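Local structure of DELTA1-pyrroline-2-carboxylate reductase (6T3E) at residues E34-M39 with H341-N346; R63-V68 with F74-P79; K144-K149 with E314-K319. The protein catalyses the reduction of Delta1-pyrroline-2-carboxylate to L-proline with a nicotinamide dinucleotide as hydride donor. All coordinates share one frame; numbering follows the deposited sequence.

Contact 1. Residues E34-M39 with H341-N346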
loop_
_atom_site.group_PDB
_atom_site.type_symbol
_atom_site.label_atom_id
_atom_site.label_comp_id
_atom_site.label_asym_id
_atom_site.label_seq_id
_atom_site.Cartn_x
_atom_site.Cartn_y
_atom_site.Cartn_z
ATOM N N GLU B 34 -12.372 9.310 -18.318
ATOM C CA GLU B 34 -13.284 8.714 -19.295
ATOM C C GLU B 34 -12.971 9.237 -20.684
ATOM O O GLU B 34 -13.072 8.521 -21.682
ATOM C CB GLU B 34 -14.736 9.026 -18.923
ATOM C CG GLU B 34 -15.501 7.913 -18.228
ATOM C CD GLU B 34 -16.848 8.387 -17.704
ATOM O OE1 GLU B 34 -17.036 8.423 -16.470
ATOM O OE2 GLU B 34 -17.714 8.733 -18.533
ATOM N N LYS B 35 -12.552 10.490 -20.730
ATOM C CA LYS B 35 -12.164 11.199 -21.936
ATOM C C LYS B 35 -10.899 10.604 -22.565
ATOM O O LYS B 35 -10.813 10.473 -23.790
ATOM C CB LYS B 35 -12.012 12.648 -21.488
ATOM C CG LYS B 35 -11.597 13.767 -22.365
ATOM C CD LYS B 35 -11.572 14.982 -21.401
ATOM C CE LYS B 35 -13.001 15.341 -21.027
ATOM N NZ LYS B 35 -13.668 14.607 -19.859
ATOM N N LEU B 36 -9.913 10.225 -21.741
ATOM C CA LEU B 36 -8.570 9.856 -22.197
ATOM C C LEU B 36 -8.463 8.439 -22.764
ATOM O O LEU B 36 -7.687 8.214 -23.697
ATOM C CB LEU B 36 -7.585 10.016 -21.046
ATOM C CG LEU B 36 -7.400 11.447 -20.569
ATOM C CD1 LEU B 36 -6.543 11.468 -19.300
ATOM C CD2 LEU B 36 -6.796 12.295 -21.667
ATOM N N ILE B 37 -9.118 7.451 -22.145
ATOM C CA ILE B 37 -8.832 6.041 -22.414
ATOM C C ILE B 37 -10.063 5.285 -22.913
ATOM O O ILE B 37 -11.189 5.512 -22.459
ATOM C CB ILE B 37 -8.251 5.365 -21.163
ATOM C CG1 ILE B 37 -9.254 5.429 -20.023
ATOM C CG2 ILE B 37 -6.999 6.076 -20.743
ATOM C CD1 ILE B 37 -8.664 5.058 -18.679
ATOM N N SER B 38 -9.829 4.352 -23.833
ATOM C CA SER B 38 -10.836 3.484 -24.425
ATOM C C SER B 38 -10.431 2.037 -24.182
ATOM O O SER B 38 -9.283 1.752 -23.833
ATOM C CB SER B 38 -10.978 3.734 -25.929
ATOM O OG SER B 38 -9.764 3.419 -26.607
ATOM N N MET B 39 -11.374 1.112 -24.372
ATOM C CA MET B 39 -11.104 -0.277 -23.996
ATOM C C MET B 39 -10.110 -0.955 -24.940
ATOM O O MET B 39 -9.288 -1.765 -24.493
ATOM C CB MET B 39 -12.419 -1.060 -23.929
ATOM C CG MET B 39 -12.324 -2.499 -23.398
ATOM S SD MET B 39 -11.666 -2.713 -21.727
ATOM C CE MET B 39 -13.076 -2.345 -20.695
ATOM N N HIS B 341 -2.669 15.849 -23.746
ATOM C CA HIS B 341 -3.956 16.468 -24.026
ATOM C C HIS B 341 -4.217 17.712 -23.193
ATOM O O HIS B 341 -5.154 18.457 -23.499
ATOM C CB HIS B 341 -5.085 15.460 -23.773
ATOM C CG HIS B 341 -5.310 14.497 -24.896
ATOM N ND1 HIS B 341 -4.472 13.432 -25.144
ATOM C CD2 HIS B 341 -6.287 14.433 -25.831
ATOM C CE1 HIS B 341 -4.919 12.755 -26.187
ATOM N NE2 HIS B 341 -6.021 13.340 -26.620
ATOM N N GLY B 342 -3.351 18.011 -22.227
ATOM C CA GLY B 342 -3.571 19.129 -21.324
ATOM C C GLY B 342 -4.757 18.944 -20.407
ATOM O O GLY B 342 -5.443 19.915 -20.082
ATOM N N VAL B 343 -5.009 17.718 -19.970
ATOM C CA VAL B 343 -6.155 17.377 -19.133
ATOM C C VAL B 343 -5.679 17.189 -17.700
ATOM O O VAL B 343 -4.591 16.658 -17.451
ATOM C CB VAL B 343 -6.857 16.120 -19.682
ATOM C CG1 VAL B 343 -7.726 15.469 -18.648
ATOM C CG2 VAL B 343 -7.678 16.485 -20.906
ATOM N N GLY B 344 -6.477 17.657 -16.756
ATOM C CA GLY B 344 -6.171 17.551 -15.348
ATOM C C GLY B 344 -5.788 18.902 -14.766
ATOM O O GLY B 344 -5.477 19.859 -15.475
ATOM N N THR B 345 -5.750 18.935 -13.439
ATOM C CA THR B 345 -5.473 20.144 -12.675
ATOM C C THR B 345 -4.236 19.920 -11.817
ATOM O O THR B 345 -4.079 18.856 -11.214
ATOM C CB THR B 345 -6.672 20.528 -11.789
ATOM O OG1 THR B 345 -7.271 19.347 -11.252
ATOM C CG2 THR B 345 -7.724 21.266 -12.589
ATOM N N ASN B 346 -3.349 20.914 -11.769
ATOM C CA ASN B 346 -2.131 20.804 -10.978
ATOM C C ASN B 346 -2.379 21.306 -9.561
ATOM O O ASN B 346 -3.099 22.286 -9.360
ATOM C CB ASN B 346 -1.003 21.604 -11.635
ATOM C CG ASN B 346 -0.401 20.890 -12.834
ATOM O OD1 ASN B 346 0.204 19.819 -12.706
ATOM N ND2 ASN B 346 -0.590 21.470 -14.016
#

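Contact 2. Residues R63-V68 with F74-P79. With PRO (proline), chain E.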
loop_
_atom_site.group_PDB
_atom_site.type_symbol
_atom_site.label_atom_id
_atom_site.label_comp_id
_atom_site.label_asym_id
_atom_site.label_seq_id
_atom_site.Cartn_x
_atom_site.Cartn_y
_atom_site.Cartn_z
ATOM N N ARG B 63 -0.580 -8.328 -2.929
ATOM C CA ARG B 63 -1.299 -7.184 -2.375
ATOM C C ARG B 63 -1.680 -7.437 -0.914
ATOM O O ARG B 63 -1.893 -8.576 -0.486
ATOM C CB ARG B 63 -2.564 -6.871 -3.183
ATOM C CG ARG B 63 -3.633 -7.988 -3.211
ATOM C CD ARG B 63 -4.897 -7.517 -3.946
ATOM N NE ARG B 63 -5.717 -8.616 -4.446
ATOM C CZ ARG B 63 -6.676 -8.486 -5.362
ATOM N NH1 ARG B 63 -6.946 -7.301 -5.888
ATOM N NH2 ARG B 63 -7.362 -9.547 -5.772
ATOM N N THR B 64 -1.767 -6.346 -0.156
ATOM C CA THR B 64 -2.117 -6.380 1.255
ATOM C C THR B 64 -3.617 -6.139 1.399
ATOM O O THR B 64 -4.146 -5.161 0.858
ATOM C CB THR B 64 -1.313 -5.326 2.011
ATOM O OG1 THR B 64 0.077 -5.667 1.958
ATOM C CG2 THR B 64 -1.744 -5.252 3.463
ATOM N N ILE B 65 -4.308 -7.046 2.089
ATOM C CA ILE B 65 -5.749 -6.941 2.304
ATOM C C ILE B 65 -6.016 -6.736 3.788
ATOM O O ILE B 65 -5.620 -7.564 4.617
ATOM C CB ILE B 65 -6.498 -8.175 1.781
ATOM C CG1 ILE B 65 -6.174 -8.403 0.307
ATOM C CG2 ILE B 65 -8.008 -8.005 1.968
ATOM C CD1 ILE B 65 -7.026 -9.464 -0.326
ATOM N N ILE B 66 -6.701 -5.645 4.122
ATOM C CA ILE B 66 -7.172 -5.389 5.476
ATOM C C ILE B 66 -8.683 -5.529 5.462
ATOM O O ILE B 66 -9.379 -4.782 4.761
ATOM C CB ILE B 66 -6.764 -4.001 5.985
ATOM C CG1 ILE B 66 -5.246 -3.895 6.110
ATOM C CG2 ILE B 66 -7.448 -3.703 7.319
ATOM C CD1 ILE B 66 -4.794 -2.629 6.790
ATOM N N GLU B 67 -9.189 -6.477 6.234
ATOM C CA GLU B 67 -10.623 -6.705 6.325
ATOM C C GLU B 67 -11.185 -5.819 7.429
ATOM O O GLU B 67 -10.714 -5.863 8.571
ATOM C CB GLU B 67 -10.919 -8.179 6.597
ATOM C CG GLU B 67 -12.328 -8.441 7.102
ATOM C CD GLU B 67 -12.693 -9.917 7.116
ATOM O OE1 GLU B 67 -11.792 -10.770 7.278
ATOM O OE2 GLU B 67 -13.887 -10.220 6.956
ATOM N N VAL B 68 -12.135 -4.960 7.076
ATOM C CA VAL B 68 -12.838 -4.144 8.080
ATOM C C VAL B 68 -14.089 -4.931 8.460
ATOM O O VAL B 68 -15.188 -4.725 7.937
ATOM C CB VAL B 68 -13.141 -2.734 7.572
ATOM C CG1 VAL B 68 -13.491 -1.810 8.734
ATOM C CG2 VAL B 68 -11.951 -2.201 6.775
ATOM N N PHE B 74 -13.676 -4.536 2.821
ATOM C CA PHE B 74 -12.268 -4.813 2.602
ATOM C C PHE B 74 -11.606 -3.587 1.993
ATOM O O PHE B 74 -12.244 -2.825 1.261
ATOM C CB PHE B 74 -12.064 -6.018 1.667
ATOM C CG PHE B 74 -12.766 -7.252 2.105
ATOM C CD1 PHE B 74 -14.089 -7.464 1.771
ATOM C CD2 PHE B 74 -12.101 -8.213 2.846
ATOM C CE1 PHE B 74 -14.748 -8.622 2.176
ATOM C CE2 PHE B 74 -12.741 -9.368 3.249
ATOM C CZ PHE B 74 -14.066 -9.578 2.908
ATOM N N ILE B 75 -10.321 -3.401 2.287
ATOM C CA ILE B 75 -9.509 -2.401 1.602
ATOM C C ILE B 75 -8.231 -3.074 1.113
ATOM O O ILE B 75 -7.585 -3.821 1.862
ATOM C CB ILE B 75 -9.205 -1.176 2.484
ATOM C CG1 ILE B 75 -8.337 -0.188 1.709
ATOM C CG2 ILE B 75 -8.570 -1.563 3.789
ATOM C CD1 ILE B 75 -8.602 1.244 2.069
ATOM N N LEU B 76 -7.897 -2.846 -0.158
ATOM C CA LEU B 76 -6.820 -3.562 -0.830
ATOM C C LEU B 76 -5.740 -2.580 -1.282
ATOM O O LEU B 76 -6.033 -1.588 -1.958
ATOM C CB LEU B 76 -7.390 -4.368 -2.007
ATOM C CG LEU B 76 -8.268 -5.596 -1.676
ATOM C CD1 LEU B 76 -9.757 -5.256 -1.371
ATOM C CD2 LEU B 76 -8.185 -6.659 -2.763
ATOM N N TYR B 77 -4.486 -2.887 -0.959
ATOM C CA TYR B 77 -3.341 -2.042 -1.301
ATOM C C TYR B 77 -2.467 -2.810 -2.287
ATOM O O TYR B 77 -1.860 -3.827 -1.927
ATOM C CB TYR B 77 -2.579 -1.639 -0.037
ATOM C CG TYR B 77 -3.500 -1.047 1.008
ATOM C CD1 TYR B 77 -3.788 0.316 1.018
ATOM C CD2 TYR B 77 -4.120 -1.852 1.950
ATOM C CE1 TYR B 77 -4.655 0.859 1.957
ATOM C CE2 TYR B 77 -4.992 -1.319 2.892
ATOM C CZ TYR B 77 -5.248 0.032 2.893
ATOM O OH TYR B 77 -6.106 0.552 3.829
ATOM N N MET B 78 -2.411 -2.307 -3.533
ATOM C CA MET B 78 -1.855 -3.014 -4.687
ATOM C C MET B 78 -0.759 -2.175 -5.334
ATOM O O MET B 78 -1.004 -1.472 -6.327
ATOM C CB MET B 78 -2.944 -3.347 -5.714
ATOM C CG MET B 78 -4.173 -4.054 -5.138
ATOM S SD MET B 78 -5.551 -4.266 -6.289
ATOM C CE MET B 78 -4.828 -5.282 -7.574
ATOM N N PRO B 79 0.460 -2.238 -4.815
ATOM C CA PRO B 79 1.592 -1.567 -5.460
ATOM C C PRO B 79 2.297 -2.438 -6.493
ATOM O O PRO B 79 2.265 -3.670 -6.444
ATOM C CB PRO B 79 2.517 -1.264 -4.271
ATOM C CG PRO B 79 2.249 -2.379 -3.300
ATOM C CD PRO B 79 0.815 -2.814 -3.504
HETATM N N PRO E . -10.644 -6.828 -6.212
HETATM C CA PRO E . -10.743 -5.649 -7.078
HETATM C C PRO E . -9.406 -5.132 -7.603
HETATM O O PRO E . -8.388 -5.838 -7.637
HETATM C CB PRO E . -11.391 -4.613 -6.160
HETATM C CG PRO E . -12.284 -5.422 -5.271
HETATM C CD PRO E . -11.642 -6.793 -5.124
HETATM O OXT PRO E . -9.319 -3.973 -8.008
#

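Contact 3. Residues K144-K149 with E314-K319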
loop_
_atom_site.group_PDB
_atom_site.type_symbol
_atom_site.label_atom_id
_atom_site.label_comp_id
_atom_site.label_asym_id
_atom_site.label_seq_id
_atom_site.Cartn_x
_atom_site.Cartn_y
_atom_site.Cartn_z
ATOM N N LYS B 144 -9.383 -13.470 -25.846
ATOM C CA LYS B 144 -8.780 -13.638 -27.170
ATOM C C LYS B 144 -8.138 -15.011 -27.339
ATOM O O LYS B 144 -8.193 -15.603 -28.424
ATOM C CB LYS B 144 -7.737 -12.554 -27.414
ATOM C CG LYS B 144 -8.142 -11.530 -28.444
ATOM C CD LYS B 144 -6.955 -10.674 -28.859
ATOM C CE LYS B 144 -6.367 -9.943 -27.662
ATOM N NZ LYS B 144 -5.204 -9.101 -28.062
ATOM N N TYR B 145 -7.477 -15.508 -26.298
ATOM C CA TYR B 145 -6.757 -16.770 -26.383
ATOM C C TYR B 145 -7.594 -17.981 -26.009
ATOM O O TYR B 145 -7.255 -19.094 -26.429
ATOM C CB TYR B 145 -5.528 -16.741 -25.470
ATOM C CG TYR B 145 -4.497 -15.724 -25.867
ATOM C CD1 TYR B 145 -3.373 -16.098 -26.588
ATOM C CD2 TYR B 145 -4.645 -14.388 -25.522
ATOM C CE1 TYR B 145 -2.431 -15.173 -26.957
ATOM C CE2 TYR B 145 -3.708 -13.451 -25.887
ATOM C CZ TYR B 145 -2.601 -13.848 -26.605
ATOM O OH TYR B 145 -1.660 -12.912 -26.966
ATOM N N LEU B 146 -8.673 -17.799 -25.234
ATOM C CA LEU B 146 -9.399 -18.916 -24.637
ATOM C C LEU B 146 -10.800 -19.134 -25.182
ATOM O O LEU B 146 -11.351 -20.219 -24.983
ATOM C CB LEU B 146 -9.517 -18.735 -23.114
ATOM C CG LEU B 146 -8.235 -18.707 -22.288
ATOM C CD1 LEU B 146 -8.539 -18.488 -20.822
ATOM C CD2 LEU B 146 -7.460 -19.991 -22.498
ATOM N N ALA B 147 -11.389 -18.156 -25.857
ATOM C CA ALA B 147 -12.766 -18.263 -26.308
ATOM C C ALA B 147 -12.811 -18.697 -27.764
ATOM O O ALA B 147 -11.903 -18.402 -28.549
ATOM C CB ALA B 147 -13.511 -16.934 -26.138
ATOM N N ARG B 148 -13.873 -19.421 -28.114
ATOM C CA ARG B 148 -14.080 -19.795 -29.503
ATOM C C ARG B 148 -14.191 -18.535 -30.348
ATOM O O ARG B 148 -14.845 -17.566 -29.953
ATOM C CB ARG B 148 -15.343 -20.642 -29.646
ATOM C CG ARG B 148 -15.151 -22.137 -29.407
ATOM C CD ARG B 148 -16.446 -22.926 -29.695
ATOM N NE ARG B 148 -17.509 -22.730 -28.699
ATOM C CZ ARG B 148 -18.644 -22.064 -28.915
ATOM N NH1 ARG B 148 -19.553 -21.954 -27.946
ATOM N NH2 ARG B 148 -18.872 -21.512 -30.102
ATOM N N LYS B 149 -13.516 -18.537 -31.499
ATOM C CA LYS B 149 -13.546 -17.367 -32.370
ATOM C C LYS B 149 -14.931 -17.137 -32.961
ATOM O O LYS B 149 -15.281 -15.996 -33.287
ATOM C CB LYS B 149 -12.503 -17.518 -33.475
ATOM C CG LYS B 149 -11.217 -16.760 -33.191
ATOM C CD LYS B 149 -10.175 -17.028 -34.249
ATOM C CE LYS B 149 -8.820 -16.503 -33.835
ATOM N NZ LYS B 149 -8.696 -15.051 -34.142
ATOM N N GLU B 314 -13.399 -28.344 -25.366
ATOM C CA GLU B 314 -13.000 -28.009 -24.005
ATOM C C GLU B 314 -13.802 -26.821 -23.478
ATOM O O GLU B 314 -14.297 -25.984 -24.239
ATOM C CB GLU B 314 -11.491 -27.730 -23.918
ATOM C CG GLU B 314 -10.860 -27.008 -25.102
ATOM C CD GLU B 314 -9.328 -27.027 -25.059
ATOM O OE1 GLU B 314 -8.695 -26.095 -25.608
ATOM O OE2 GLU B 314 -8.756 -27.973 -24.473
ATOM N N ILE B 315 -13.976 -26.784 -22.161
ATOM C CA ILE B 315 -14.575 -25.643 -21.480
ATOM C C ILE B 315 -13.459 -24.869 -20.796
ATOM O O ILE B 315 -12.726 -25.429 -19.971
ATOM C CB ILE B 315 -15.643 -26.078 -20.467
ATOM C CG1 ILE B 315 -16.744 -26.868 -21.169
ATOM C CG2 ILE B 315 -16.222 -24.862 -19.772
ATOM C CD1 ILE B 315 -17.944 -27.102 -20.329
ATOM N N THR B 316 -13.317 -23.591 -21.149
ATOM C CA THR B 316 -12.239 -22.750 -20.646
ATOM C C THR B 316 -12.768 -21.767 -19.617
ATOM O O THR B 316 -13.801 -21.127 -19.833
ATOM C CB THR B 316 -11.565 -21.967 -21.780
ATOM O OG1 THR B 316 -12.554 -21.548 -22.732
ATOM C CG2 THR B 316 -10.515 -22.824 -22.477
ATOM N N LEU B 317 -12.020 -21.611 -18.525
ATOM C CA LEU B 317 -12.391 -20.722 -17.431
ATOM C C LEU B 317 -11.208 -19.840 -17.073
ATOM O O LEU B 317 -10.156 -20.345 -16.664
ATOM C CB LEU B 317 -12.848 -21.516 -16.202
ATOM C CG LEU B 317 -12.690 -20.800 -14.861
ATOM C CD1 LEU B 317 -13.654 -19.637 -14.766
ATOM C CD2 LEU B 317 -12.896 -21.779 -13.721
ATOM N N PHE B 318 -11.391 -18.525 -17.203
ATOM C CA PHE B 318 -10.402 -17.539 -16.777
ATOM C C PHE B 318 -10.857 -16.966 -15.441
ATOM O O PHE B 318 -11.892 -16.294 -15.366
ATOM C CB PHE B 318 -10.232 -16.432 -17.817
ATOM C CG PHE B 318 -9.393 -15.271 -17.339
ATOM C CD1 PHE B 318 -8.109 -15.481 -16.864
ATOM C CD2 PHE B 318 -9.888 -13.973 -17.374
ATOM C CE1 PHE B 318 -7.336 -14.421 -16.424
ATOM C CE2 PHE B 318 -9.126 -12.910 -16.941
ATOM C CZ PHE B 318 -7.845 -13.133 -16.461
ATOM N N LYS B 319 -10.083 -17.233 -14.393
ATOM C CA LYS B 319 -10.391 -16.756 -13.055
ATOM C C LYS B 319 -9.538 -15.535 -12.760
ATOM O O LYS B 319 -8.308 -15.615 -12.794
ATOM C CB LYS B 319 -10.136 -17.838 -12.010
ATOM C CG LYS B 319 -10.554 -17.394 -10.627
ATOM C CD LYS B 319 -12.044 -17.114 -10.594
ATOM C CE LYS B 319 -12.367 -15.803 -9.915
ATOM N NZ LYS B 319 -13.839 -15.743 -9.626
#

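Contact 1. Residues E34-M39 with H341-N346
Leu36 and His341 both turn CG to lie beside the backbone N and anti to the carbonyl carbon (chi1 -65° and -81°), and with Leu36 chi2 at 172° the two side chains run antiparallel, flank against flank. Leu36 CD2 then sits 4.2 Å from His341 CB and equally near its CG, at an oblique angle to the imidazole. The other methyl, Leu36 CD1, reaches Val343 CG1 at 4.2 Å, while Lys35 lays the apolar part of its chain alongside, with CD 4.2 Å from Val343 CG2. A forked leucine suits a place between two neighbours, and Leu28 of strand 26-28 backs both it and Val343. Helix 324-341 ends in a Schellman motif, after which Val343 faces helix 30-36: Gly342 is the C-prime residue, its positive phi suited to glycine, and the amide of Val343 bonds back to Ala338 O. The chain then enters strand 345-346. Lys35 NZ bonds to Ser31 O and His341 ND1 to Lys337 O, each within its own helix. Across the helices themselves, Lys337 NZ donates to Leu36 O.

Contact 2. Residues R63-V68 with F74-P79
Arg63 and Met78 lie side by side at the proline-binding end of an antiparallel beta hairpin, strands 58-68 and 73-82. Arg63 NH1 gives a hydrogen bond to O of the bound proline at 2.7 Å, the oxygen lying at the guanidinium edge and in its plane, and a weak one to Met78 SD at 3.4 Å. Lys91 and Arg134 also bond to the ligand, so its carboxylate probably meets a strongly cationic pocket. Arg63 CG lies between backbone N and carbonyl carbon (chi1 62°); the extended chain then carries the guanidinium past Leu76. That leucine supplies a wall: Leu76 CD2 rests over one face, 3.5 Å from Arg63 CZ. Further bonds fix the group's rotation, NE pairing with Glu276 and NH2 with Val321 O. At Arg63 a leucine lacks the guanidinium and would probably leave the proline O without this donor and Glu276 without its cationic mate. Behind this shell the hairpin ladder sets the register. Thr64 and Tyr77, then Ile66 and Ile75, form hydrogen-bonded pairs; their side chains share a face on which Tyr77 packs against Leu88 of the second subunit. On the other face Ile65 CD1 meets Leu76 CD2 at 3.9 Å, and Trp247 covers both residues. Farther along that face the Glu67 carboxylate lies beside the Phe74 ring, their planes 26° apart, with Glu67 CD 3.9 Å from Phe74 CE2.

Contact 3. Residues K144-K149 with E314-K319
Thr316 OG1 donates a hydrogen bond of 2.9 Å to Leu146 O, the carbonyl of the last residue of helix 128-146. The acceptor belongs to a helix end and the donor to strand 316-319, an inner strand of the parallel sheet in the Rossmann-like, dinucleotide-binding half of the protein; the bond therefore ties a helix terminus to the sheet on which it packs. Carbonyls in the last turn of a helix lack the following-turn amides that would normally donate to them, and a threonine hydroxyl is a compact substitute donor. With Thr316 chi1 at 38°, OG1 stands between the backbone N and the carbonyl carbon, which puts it at Leu146 O and leaves CG2 beside Leu146 CD2. The hydroxyl approaches from above the carbonyl plane of Leu146, 42° out of it. The partial negative charge of a helix C-terminus would probably strengthen such a bond.

The rest of the contact is apolar. Leu146 points at the strand and crosses Thr316 obliquely, its CB lying 4.1 Å from Thr316 CB and its CD2 4.2 Å from Thr316 CG2. Leucine fits here because its branches spread over two strand residues that face the same way, while Leu317 between them points away. His241, Val266 and Ile301 also touch Leu146, completing its buried surroundings. Just beyond the helix, Arg148 forms salt bridges to Asp218 and Asp150. On the strand, the backbone of Thr316 bonds with Thr240 and Ile242, while its neighbours Ile315 and Leu317 bond to Lys264. Phe318 sets CG trans to the backbone N (chi1 171°), carrying the ring away from the helix toward Asn243 and Val266, and meets Leu146 at about a right angle: its CB is 4.0 Å from Leu146 CD1.

Contact 1 joins residues near both chain ends and closes a loop that holds contact 2, then contact 3. Contacts 1 and 2, with centres 27 Å apart, both reach the mixed sheet: the hairpin of contact 2 includes one outermost strand, 58-68, and strand 345-346 is the other. Contact 3 belongs to the parallel sheet, on the opposite side of the chain's centre, 33 Å from contact 1 and 29 Å from contact 2 between centres. Helix 128-146 spans the halves: Phe129 and Met133 touch segment 34-39, and its end forms contact 3. Proline lies at contact 2 and the bound NADH about 8 Å from the side chain of Phe318, consistent with substrate and dinucleotide meeting between the halves.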